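DNA endonuclease I-CvuI (Chlorella vulgaris, PDB 5A77) is a LAGLIDADG homing endonuclease that cleaves a double-stranded DNA target using magnesium ions and probably serves in intron homing. Local coordinates at residues B[17-22]-B[92-97]; B[85-90]-B[106-111]; B[56-61]-B[67-72]. All coordinates share one frame; numbering follows the deposited sequence.

Contact 1 of 3, residues B[17-22]-B[92-97]. With MG (magnesium ion), chain G; MG (magnesium ion), chain H; nucleotides of chain D; nucleotides of chain F.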
# COMPACT_ATOMS: atom_id res chain seq x y z
N GLY B 17 -1.23 -2.44 -7.67
CA GLY B 17 -2.00 -1.83 -6.61
C GLY B 17 -1.18 -1.76 -5.34
O GLY B 17 -1.20 -0.76 -4.62
N PHE B 18 -0.43 -2.82 -5.08
CA PHE B 18 0.33 -2.94 -3.84
C PHE B 18 1.56 -2.04 -3.84
O PHE B 18 1.84 -1.35 -2.85
CB PHE B 18 0.73 -4.40 -3.62
CG PHE B 18 0.92 -4.76 -2.19
CD1 PHE B 18 -0.18 -4.98 -1.36
CD2 PHE B 18 2.20 -4.93 -1.67
CE1 PHE B 18 -0.01 -5.34 -0.03
CE2 PHE B 18 2.39 -5.30 -0.34
CZ PHE B 18 1.28 -5.50 0.49
N VAL B 19 2.29 -2.04 -4.95
CA VAL B 19 3.48 -1.20 -5.08
C VAL B 19 3.12 0.30 -4.99
O VAL B 19 3.82 1.07 -4.32
CB VAL B 19 4.21 -1.50 -6.41
CG1 VAL B 19 5.35 -0.51 -6.63
CG2 VAL B 19 4.74 -2.93 -6.41
N ASP B 20 2.03 0.73 -5.63
CA ASP B 20 1.62 2.14 -5.55
C ASP B 20 1.42 2.60 -4.11
O ASP B 20 1.54 3.79 -3.81
CB ASP B 20 0.33 2.39 -6.33
CG ASP B 20 0.58 2.74 -7.77
OD1 ASP B 20 1.67 3.28 -8.06
OD2 ASP B 20 -0.29 2.48 -8.61
N ALA B 21 1.11 1.66 -3.21
CA ALA B 21 0.83 2.00 -1.83
C ALA B 21 2.04 1.77 -0.93
O ALA B 21 2.41 2.65 -0.16
CB ALA B 21 -0.36 1.22 -1.32
N ASP B 22 2.65 0.60 -1.03
CA ASP B 22 3.84 0.31 -0.21
C ASP B 22 5.02 -0.19 -0.99
O ASP B 22 5.71 -1.10 -0.54
CB ASP B 22 3.51 -0.70 0.87
CG ASP B 22 2.84 -0.07 2.06
OD1 ASP B 22 3.01 1.17 2.22
OD2 ASP B 22 2.14 -0.79 2.81
N GLU B 92 7.85 -3.48 -16.99
CA GLU B 92 6.99 -3.66 -18.12
C GLU B 92 5.77 -4.51 -17.79
O GLU B 92 4.81 -4.53 -18.52
CB GLU B 92 7.79 -4.26 -19.29
CG GLU B 92 9.32 -4.31 -19.14
CD GLU B 92 10.07 -4.34 -20.46
OE1 GLU B 92 10.35 -3.26 -21.01
OE2 GLU B 92 10.40 -5.43 -20.96
N LYS B 93 5.81 -5.24 -16.70
CA LYS B 93 4.69 -6.03 -16.21
C LYS B 93 3.71 -5.11 -15.51
O LYS B 93 2.51 -5.16 -15.76
CB LYS B 93 5.15 -7.13 -15.26
CG LYS B 93 5.53 -8.41 -15.96
CD LYS B 93 6.42 -9.25 -15.08
CE LYS B 93 6.98 -10.42 -15.85
NZ LYS B 93 8.11 -11.05 -15.10
N LEU B 94 4.25 -4.24 -14.66
CA LEU B 94 3.44 -3.36 -13.82
C LEU B 94 3.01 -2.08 -14.52
O LEU B 94 1.89 -1.60 -14.31
CB LEU B 94 4.22 -3.01 -12.55
CG LEU B 94 4.57 -4.28 -11.76
CD1 LEU B 94 5.38 -3.98 -10.50
CD2 LEU B 94 3.29 -5.01 -11.42
N LEU B 95 3.90 -1.54 -15.35
CA LEU B 95 3.74 -0.27 -16.06
C LEU B 95 2.32 0.06 -16.53
O LEU B 95 1.83 1.16 -16.26
CB LEU B 95 4.69 -0.25 -17.25
CG LEU B 95 5.40 1.03 -17.66
CD1 LEU B 95 5.87 1.79 -16.43
CD2 LEU B 95 6.57 0.63 -18.54
N PRO B 96 1.64 -0.88 -17.22
CA PRO B 96 0.26 -0.56 -17.63
C PRO B 96 -0.71 -0.32 -16.46
O PRO B 96 -1.79 0.23 -16.69
CB PRO B 96 -0.16 -1.81 -18.42
CG PRO B 96 1.11 -2.46 -18.84
CD PRO B 96 2.05 -2.21 -17.70
N TYR B 97 -0.34 -0.72 -15.25
CA TYR B 97 -1.26 -0.58 -14.12
C TYR B 97 -0.76 0.36 -13.03
O TYR B 97 -1.55 0.79 -12.19
CB TYR B 97 -1.56 -1.94 -13.50
CG TYR B 97 -1.88 -3.01 -14.51
CD1 TYR B 97 -3.11 -3.02 -15.16
CD2 TYR B 97 -0.96 -4.00 -14.83
CE1 TYR B 97 -3.41 -3.99 -16.09
CE2 TYR B 97 -1.25 -4.97 -15.75
CZ TYR B 97 -2.48 -4.97 -16.38
OH TYR B 97 -2.77 -5.94 -17.31
MG MG G . 1.75 4.34 1.21
MG MG H . 0.92 -1.29 4.88
P DC D 14 3.31 -2.64 6.90
OP1 DC D 14 2.16 -2.50 5.96
OP2 DC D 14 3.63 -3.95 7.50
O5' DC D 14 4.66 -2.08 6.21
C5' DC D 14 4.59 -1.27 5.04
C4' DC D 14 4.97 0.18 5.32
O4' DC D 14 5.71 0.29 6.57
C3' DC D 14 5.86 0.84 4.25
O3' DC D 14 5.22 2.01 3.72
C2' DC D 14 7.16 1.19 5.02
C1' DC D 14 6.64 1.33 6.43
N1 DC D 14 7.69 1.25 7.54
C2 DC D 14 8.55 2.34 7.77
O2 DC D 14 8.46 3.34 7.05
N3 DC D 14 9.46 2.26 8.78
C4 DC D 14 9.52 1.16 9.54
N4 DC D 14 10.43 1.13 10.52
C5 DC D 14 8.65 0.05 9.33
C6 DC D 14 7.75 0.14 8.33
OP3 DG F 1 5.57 5.87 -0.16
P DG F 1 5.17 4.44 -0.15
OP1 DG F 1 4.20 4.27 0.97
OP2 DG F 1 4.75 4.08 -1.52
O5' DG F 1 6.45 3.54 0.15
C5' DG F 1 6.89 3.31 1.50
C4' DG F 1 8.00 4.27 1.85
O4' DG F 1 8.65 3.91 3.09
C3' DG F 1 9.10 4.36 0.81
O3' DG F 1 9.36 5.69 0.61
C2' DG F 1 10.29 3.65 1.48
C1' DG F 1 10.05 4.03 2.92
N9 DG F 1 10.68 3.18 3.92
C8 DG F 1 10.56 1.81 4.06
N7 DG F 1 11.20 1.34 5.10
C5 DG F 1 11.75 2.47 5.70
C6 DG F 1 12.53 2.59 6.86
O6 DG F 1 12.92 1.70 7.61
N1 DG F 1 12.88 3.91 7.12
C2 DG F 1 12.51 4.97 6.36
N2 DG F 1 12.94 6.18 6.77
N3 DG F 1 11.77 4.88 5.26
C4 DG F 1 11.43 3.60 4.99
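V19 on the LAGLIDADG helix meets L94, and D20 turns its carboxylate to the turn beyond Y97; helix 6-22 carries the motif that gives the family its name. The touch is light. L94, on the last turn of helix 84-94, directs its side chain at the motif helix, and its CD1 lies 4.3 Å from CG2 of V19. Two branched aliphatic residues suit this buried place, for V47 and L45 of strand 39-50 complete the apolar surroundings. L95 turns elsewhere, onto helix 102-114. P96, which has no N-H to offer, fits where the helix gives way to a turn, and its CB stands over the centre of one face of the Y97 ring. The turn is tied by Y97 N bonding to L94 O at 2.6 Å. The Y97 ring leads away from 17-22 to pack on Q9, F12 and A16 earlier in helix 6-22. Its carbonyl O lies 4.2 Å from OD2 of D20, but both are acceptors; that carboxylate instead takes the backbone N-H of Q99, with weak bonds from L100 and K101. F18 packs on G17 of the second subunit, where the lack of a side chain allows close approach. Past this interface the helix delivers the active site. The carbonyl O of A21 binds one magnesium ion at 2.3 Å, a site completed by phosphates and D22 of the second subunit. In D22, chi1 of -81° sets the carboxylate beside the backbone N, its oxygens facing metal and DNA: OD2 binds the other magnesium at 2.5 Å, while OD1 accepts a hydrogen bond from O3' of DC14 of chain D, the 3' end left by cleavage, at 2.8 Å.

Contact 2 of 3, residues B[85-90]-B[106-111]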
# COMPACT_ATOMS: atom_id res chain seq x y z
N THR B 85 18.78 -5.63 -15.86
CA THR B 85 18.26 -6.74 -16.65
C THR B 85 17.05 -7.47 -16.05
O THR B 85 16.25 -8.04 -16.78
CB THR B 85 19.37 -7.77 -16.91
OG1 THR B 85 18.87 -8.77 -17.81
CG2 THR B 85 19.82 -8.43 -15.61
N SER B 86 16.90 -7.45 -14.72
CA SER B 86 15.75 -8.12 -14.11
C SER B 86 14.68 -7.13 -13.65
O SER B 86 13.50 -7.49 -13.54
CB SER B 86 16.19 -8.98 -12.93
OG SER B 86 17.17 -8.33 -12.14
N LEU B 87 15.09 -5.89 -13.36
CA LEU B 87 14.14 -4.89 -12.87
C LEU B 87 13.39 -4.29 -14.05
O LEU B 87 12.25 -3.86 -13.92
CB LEU B 87 14.83 -3.80 -12.05
CG LEU B 87 13.98 -2.56 -11.75
CD1 LEU B 87 12.70 -2.93 -11.00
CD2 LEU B 87 14.75 -1.50 -10.99
N GLN B 88 14.05 -4.26 -15.20
CA GLN B 88 13.39 -3.86 -16.44
C GLN B 88 12.21 -4.77 -16.63
O GLN B 88 11.08 -4.33 -16.64
CB GLN B 88 14.33 -3.94 -17.65
CG GLN B 88 13.70 -3.41 -18.95
CD GLN B 88 14.56 -3.66 -20.18
OE1 GLN B 88 15.75 -3.98 -20.08
NE2 GLN B 88 13.95 -3.50 -21.36
N THR B 89 12.48 -6.06 -16.69
CA THR B 89 11.43 -7.06 -16.90
C THR B 89 10.26 -6.96 -15.92
O THR B 89 9.12 -7.25 -16.28
CB THR B 89 12.04 -8.46 -16.84
OG1 THR B 89 12.98 -8.57 -17.92
CG2 THR B 89 10.99 -9.54 -16.99
N THR B 90 10.51 -6.51 -14.70
CA THR B 90 9.41 -6.36 -13.77
C THR B 90 8.56 -5.12 -14.09
O THR B 90 7.34 -5.12 -13.93
CB THR B 90 9.92 -6.28 -12.31
OG1 THR B 90 10.64 -7.48 -12.01
CG2 THR B 90 8.76 -6.15 -11.35
N LYS B 106 9.00 4.93 -15.38
CA LYS B 106 9.42 5.37 -16.70
C LYS B 106 10.83 5.96 -16.66
O LYS B 106 11.65 5.71 -17.55
CB LYS B 106 8.42 6.38 -17.25
CG LYS B 106 7.92 6.04 -18.64
CD LYS B 106 7.02 4.82 -18.64
CE LYS B 106 6.62 4.43 -20.06
NZ LYS B 106 7.80 4.03 -20.88
N LEU B 107 11.12 6.74 -15.62
CA LEU B 107 12.46 7.30 -15.46
C LEU B 107 13.48 6.17 -15.28
O LEU B 107 14.48 6.13 -16.00
CB LEU B 107 12.50 8.27 -14.28
CG LEU B 107 11.80 9.60 -14.56
CD1 LEU B 107 11.96 10.57 -13.39
CD2 LEU B 107 12.30 10.24 -15.84
N VAL B 108 13.20 5.26 -14.36
CA VAL B 108 14.08 4.11 -14.11
C VAL B 108 14.29 3.26 -15.37
O VAL B 108 15.39 2.74 -15.59
CB VAL B 108 13.53 3.24 -12.96
CG1 VAL B 108 14.28 1.91 -12.88
CG2 VAL B 108 13.65 3.98 -11.63
N LEU B 109 13.28 3.14 -16.22
CA LEU B 109 13.48 2.46 -17.50
C LEU B 109 14.38 3.26 -18.46
O LEU B 109 15.10 2.66 -19.27
CB LEU B 109 12.15 2.15 -18.16
CG LEU B 109 11.37 1.03 -17.47
CD1 LEU B 109 10.06 0.75 -18.17
CD2 LEU B 109 12.22 -0.24 -17.38
N GLN B 110 14.35 4.59 -18.38
CA GLN B 110 15.27 5.40 -19.17
C GLN B 110 16.69 5.24 -18.64
O GLN B 110 17.66 5.28 -19.41
CB GLN B 110 14.87 6.89 -19.17
CG GLN B 110 13.77 7.27 -20.16
CD GLN B 110 14.01 6.69 -21.54
OE1 GLN B 110 15.12 6.75 -22.05
NE2 GLN B 110 12.98 6.12 -22.14
N ILE B 111 16.81 5.04 -17.32
CA ILE B 111 18.13 4.78 -16.73
C ILE B 111 18.68 3.41 -17.10
O ILE B 111 19.88 3.26 -17.35
CB ILE B 111 18.11 4.87 -15.20
CG1 ILE B 111 17.63 6.25 -14.74
CG2 ILE B 111 19.50 4.57 -14.63
CD1 ILE B 111 17.79 6.46 -13.25
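L87 and V108 meet on the buried side of two neighbouring helices, 84-94 and 102-114, while Q88 and L109 meet on the outer, partly exposed side. Inside, CD2 of L87 lies 3.9 Å from CG1 of V108, the two side chains crossing at about a right angle. L87 reaches this point because its CG stands anti to the backbone N (chi1 168°), which brings CD2 forward although the CB does not aim at the other helix. A leucine and a beta-branched valine suit a place closed off from water. Toward solvent the contact is of another kind: CD2 of L109 rests 3.8 Å from CG of Q88, and it lies near the CA as well. Glutamine fits this border since its methylene groups can cover a leucine while its extended chain carries the amide onward from the apolar contact. The backbones come near here, with the CA atoms of Q88 and L109 6.4 Å apart. One turn along the same helix from S86, the hydroxyl of buried T90 is satisfied within its own helix, OG1 donating to S86 O at 3.2 Å. Both helices back the LAGLIDADG sheet: L87 and V108 share V43 of strand 39-50, V108 also reaches I25 of strand 23-31, and L107 and I111 pack against helix 121-135.

Contact 3 of 3, residues B[56-61]-B[67-72]. With nucleotides of chain C.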
# COMPACT_ATOMS: atom_id res chain seq x y z
N ILE B 56 3.56 -12.78 2.21
CA ILE B 56 3.09 -12.01 1.05
C ILE B 56 4.26 -11.63 0.10
O ILE B 56 4.08 -11.58 -1.12
CB ILE B 56 2.29 -10.74 1.49
CG1 ILE B 56 1.34 -10.26 0.39
CG2 ILE B 56 3.21 -9.62 1.98
CD1 ILE B 56 0.19 -11.22 0.09
N LEU B 57 5.44 -11.38 0.65
CA LEU B 57 6.62 -11.04 -0.14
C LEU B 57 7.16 -12.24 -0.94
O LEU B 57 7.74 -12.08 -2.02
CB LEU B 57 7.72 -10.47 0.76
CG LEU B 57 7.31 -9.23 1.53
CD1 LEU B 57 8.48 -8.69 2.32
CD2 LEU B 57 6.81 -8.18 0.56
N LEU B 58 6.97 -13.45 -0.40
CA LEU B 58 7.27 -14.68 -1.11
C LEU B 58 6.24 -14.95 -2.21
O LEU B 58 6.59 -15.47 -3.26
CB LEU B 58 7.32 -15.87 -0.14
CG LEU B 58 8.37 -15.79 0.97
CD1 LEU B 58 8.29 -17.01 1.88
CD2 LEU B 58 9.78 -15.62 0.40
N ASP B 59 4.98 -14.58 -1.97
CA ASP B 59 3.96 -14.63 -3.03
C ASP B 59 4.32 -13.67 -4.18
O ASP B 59 4.04 -13.94 -5.35
CB ASP B 59 2.58 -14.26 -2.49
CG ASP B 59 1.98 -15.33 -1.59
OD1 ASP B 59 2.50 -16.47 -1.56
OD2 ASP B 59 0.97 -15.02 -0.93
N ILE B 60 4.91 -12.53 -3.85
CA ILE B 60 5.21 -11.54 -4.87
C ILE B 60 6.40 -12.00 -5.69
O ILE B 60 6.42 -11.85 -6.90
CB ILE B 60 5.48 -10.15 -4.25
CG1 ILE B 60 4.17 -9.55 -3.72
CG2 ILE B 60 6.11 -9.22 -5.28
CD1 ILE B 60 4.34 -8.43 -2.73
N GLN B 61 7.36 -12.61 -5.01
CA GLN B 61 8.53 -13.17 -5.68
C GLN B 61 8.14 -14.26 -6.67
O GLN B 61 8.71 -14.35 -7.76
CB GLN B 61 9.51 -13.73 -4.66
CG GLN B 61 10.71 -14.40 -5.29
CD GLN B 61 11.59 -15.08 -4.26
OE1 GLN B 61 11.21 -16.10 -3.67
NE2 GLN B 61 12.77 -14.51 -4.04
N GLY B 67 13.87 -11.66 -7.78
CA GLY B 67 13.96 -10.88 -6.56
C GLY B 67 14.37 -11.66 -5.33
O GLY B 67 14.20 -12.87 -5.27
N THR B 68 14.91 -10.95 -4.35
CA THR B 68 15.26 -11.54 -3.07
C THR B 68 14.37 -11.03 -1.94
O THR B 68 14.00 -9.85 -1.91
CB THR B 68 16.70 -11.24 -2.68
OG1 THR B 68 16.83 -9.82 -2.47
CG2 THR B 68 17.65 -11.67 -3.79
N VAL B 69 14.04 -11.92 -1.01
CA VAL B 69 13.36 -11.53 0.21
C VAL B 69 14.36 -11.58 1.38
O VAL B 69 15.17 -12.49 1.45
CB VAL B 69 12.15 -12.44 0.52
CG1 VAL B 69 11.54 -12.05 1.82
CG2 VAL B 69 11.12 -12.40 -0.62
N ARG B 70 14.31 -10.60 2.28
CA ARG B 70 15.07 -10.67 3.52
C ARG B 70 14.22 -10.30 4.74
O ARG B 70 13.16 -9.68 4.63
CB ARG B 70 16.29 -9.75 3.47
CG ARG B 70 15.96 -8.26 3.60
CD ARG B 70 17.21 -7.40 3.80
NE ARG B 70 16.94 -6.00 3.46
CZ ARG B 70 17.26 -4.95 4.21
NH1 ARG B 70 17.89 -5.10 5.37
NH2 ARG B 70 16.96 -3.73 3.79
N LYS B 71 14.70 -10.70 5.91
CA LYS B 71 14.20 -10.24 7.19
C LYS B 71 15.10 -9.11 7.68
O LYS B 71 16.30 -9.31 7.83
CB LYS B 71 14.21 -11.38 8.22
CG LYS B 71 13.45 -12.65 7.83
CD LYS B 71 12.69 -13.19 9.03
CE LYS B 71 12.05 -14.54 8.78
NZ LYS B 71 11.22 -14.96 9.95
N ARG B 72 14.53 -7.98 8.06
CA ARG B 72 15.30 -6.92 8.67
C ARG B 72 15.37 -7.18 10.16
O ARG B 72 14.64 -7.99 10.67
CB ARG B 72 14.62 -5.59 8.37
CG ARG B 72 14.63 -5.21 6.91
CD ARG B 72 13.61 -4.15 6.52
NE ARG B 72 13.41 -3.13 7.53
CZ ARG B 72 12.94 -1.92 7.29
NH1 ARG B 72 12.61 -1.56 6.09
NH2 ARG B 72 12.79 -1.08 8.28
P DC C 7 20.81 -10.71 5.69
OP1 DC C 7 21.19 -11.76 6.67
OP2 DC C 7 19.40 -10.58 5.23
O5' DC C 7 21.26 -9.28 6.24
C5' DC C 7 22.64 -8.94 6.21
C4' DC C 7 22.83 -7.44 6.30
O4' DC C 7 22.39 -6.82 5.08
C3' DC C 7 22.02 -6.75 7.41
O3' DC C 7 22.90 -6.33 8.46
C2' DC C 7 21.37 -5.54 6.70
C1' DC C 7 22.14 -5.48 5.39
N1 DC C 7 21.39 -4.84 4.25
C2 DC C 7 21.52 -3.47 4.03
O2 DC C 7 22.26 -2.81 4.77
N3 DC C 7 20.83 -2.90 3.01
C4 DC C 7 20.04 -3.65 2.24
N4 DC C 7 19.37 -3.04 1.24
C5 DC C 7 19.88 -5.04 2.46
C6 DC C 7 20.56 -5.60 3.47
P DG C 8 22.40 -6.35 9.99
OP1 DG C 8 23.56 -6.58 10.88
OP2 DG C 8 21.24 -7.27 10.07
O5' DG C 8 21.91 -4.85 10.21
C5' DG C 8 22.52 -3.84 9.44
C4' DG C 8 22.58 -2.54 10.18
O4' DG C 8 22.04 -1.49 9.35
C3' DG C 8 21.73 -2.48 11.43
O3' DG C 8 22.21 -1.40 12.23
C2' DG C 8 20.34 -2.24 10.83
C1' DG C 8 20.65 -1.34 9.63
N9 DG C 8 19.92 -1.65 8.39
C8 DG C 8 19.47 -2.88 7.95
N7 DG C 8 18.89 -2.83 6.77
C5 DG C 8 18.99 -1.49 6.40
C6 DG C 8 18.56 -0.82 5.21
O6 DG C 8 17.98 -1.29 4.22
N1 DG C 8 18.86 0.54 5.25
C2 DG C 8 19.51 1.17 6.29
N2 DG C 8 19.71 2.48 6.15
N3 DG C 8 19.92 0.56 7.39
C4 DG C 8 19.63 -0.76 7.38
P DT C 9 21.31 -0.71 13.37
OP1 DT C 9 22.24 0.05 14.24
OP2 DT C 9 20.41 -1.75 13.95
O5' DT C 9 20.47 0.40 12.56
C5' DT C 9 21.07 1.65 12.24
C4' DT C 9 20.03 2.71 11.91
O4' DT C 9 19.42 2.41 10.62
C3' DT C 9 18.86 2.82 12.91
O3' DT C 9 18.42 4.20 12.99
C2' DT C 9 17.79 1.96 12.22
C1' DT C 9 18.02 2.40 10.78
N1 DT C 9 17.39 1.52 9.75
C2 DT C 9 17.08 2.07 8.52
O2 DT C 9 17.29 3.23 8.23
N3 DT C 9 16.49 1.20 7.64
C4 DT C 9 16.19 -0.13 7.86
O4 DT C 9 15.66 -0.84 7.01
C5 DT C 9 16.54 -0.64 9.17
C7 DT C 9 16.27 -2.07 9.52
C6 DT C 9 17.11 0.21 10.04
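V69 presses CG2 against L57 and L58, joining strand 68-71, at the sheet edge within this chain, to helical segment 56-61, whose axis passes 8.8 Å from the strand's, nearly antiparallel. CD2 of L58 is 3.6 Å from V69 CG2, the side chains crossing at about a right angle, and a compact beta-branched valine suits a strand position facing the helix. Nearby, the extended Q61 chain brings NE2 to G67 O in a hydrogen bond modelled so short, 2.5 Å, that its exact length is doubtful. G67 suits its positive phi, where a CB would collide with the preceding carbonyl O.

R70 leaves the strand on the face away from the helix, and its chain runs on to the DNA. Its CB lies 3.7 Å from OP2 of DC7 of chain C. With CG between the backbone N and the carbonyl carbon (chi1 74°), CD and NE come up to C5 and C6 of DC7, and the guanidinium lies nearly parallel over that side of the base, CZ 3.2 Å from C5. R72 CG lies over the opposite face, toward its rim. At the tip NH1 donates almost straight (168°) to N7 of DG8 of chain C at 2.8 Å, and NH2 to DG8 O6 at 2.7 Å. E78 makes a salt bridge with NH2 and so helps fix the group's rotation. A leucine in its place would probably leave N7 and O6 of the guanine without their donors and E78 without one of its charged mates. Two-bond reading of guanine by arginine is common in DNA recognition, used here from the antiparallel sheet that LAGLIDADG endonucleases lay in the major groove.

In the fold
Contacts 1 and 2 join helices to one another beneath the sheet, and contact 3 joins a helix to one of its strands. Contacts 1 and 2, with centres about 13 Å apart, share helix 84-94 and touch directly, L95 CD2 lying 3.5 Å from L109 CD1; along the chain their segments alternate. Contact 3 is nested in the loop that contact 1 closes, its centre about 16 Å away, and F18 CD2 packs 4.2 Å from I60 CD1. Contacts 2 and 3 do not touch, their centres about 19 Å and nearest atoms about 6 Å apart. Segment 17-22 supplies protein ligands of the magnesium ions, 67-72 reads bases, and in 56-61 the L57 side chain is about 10 Å from a magnesium ion.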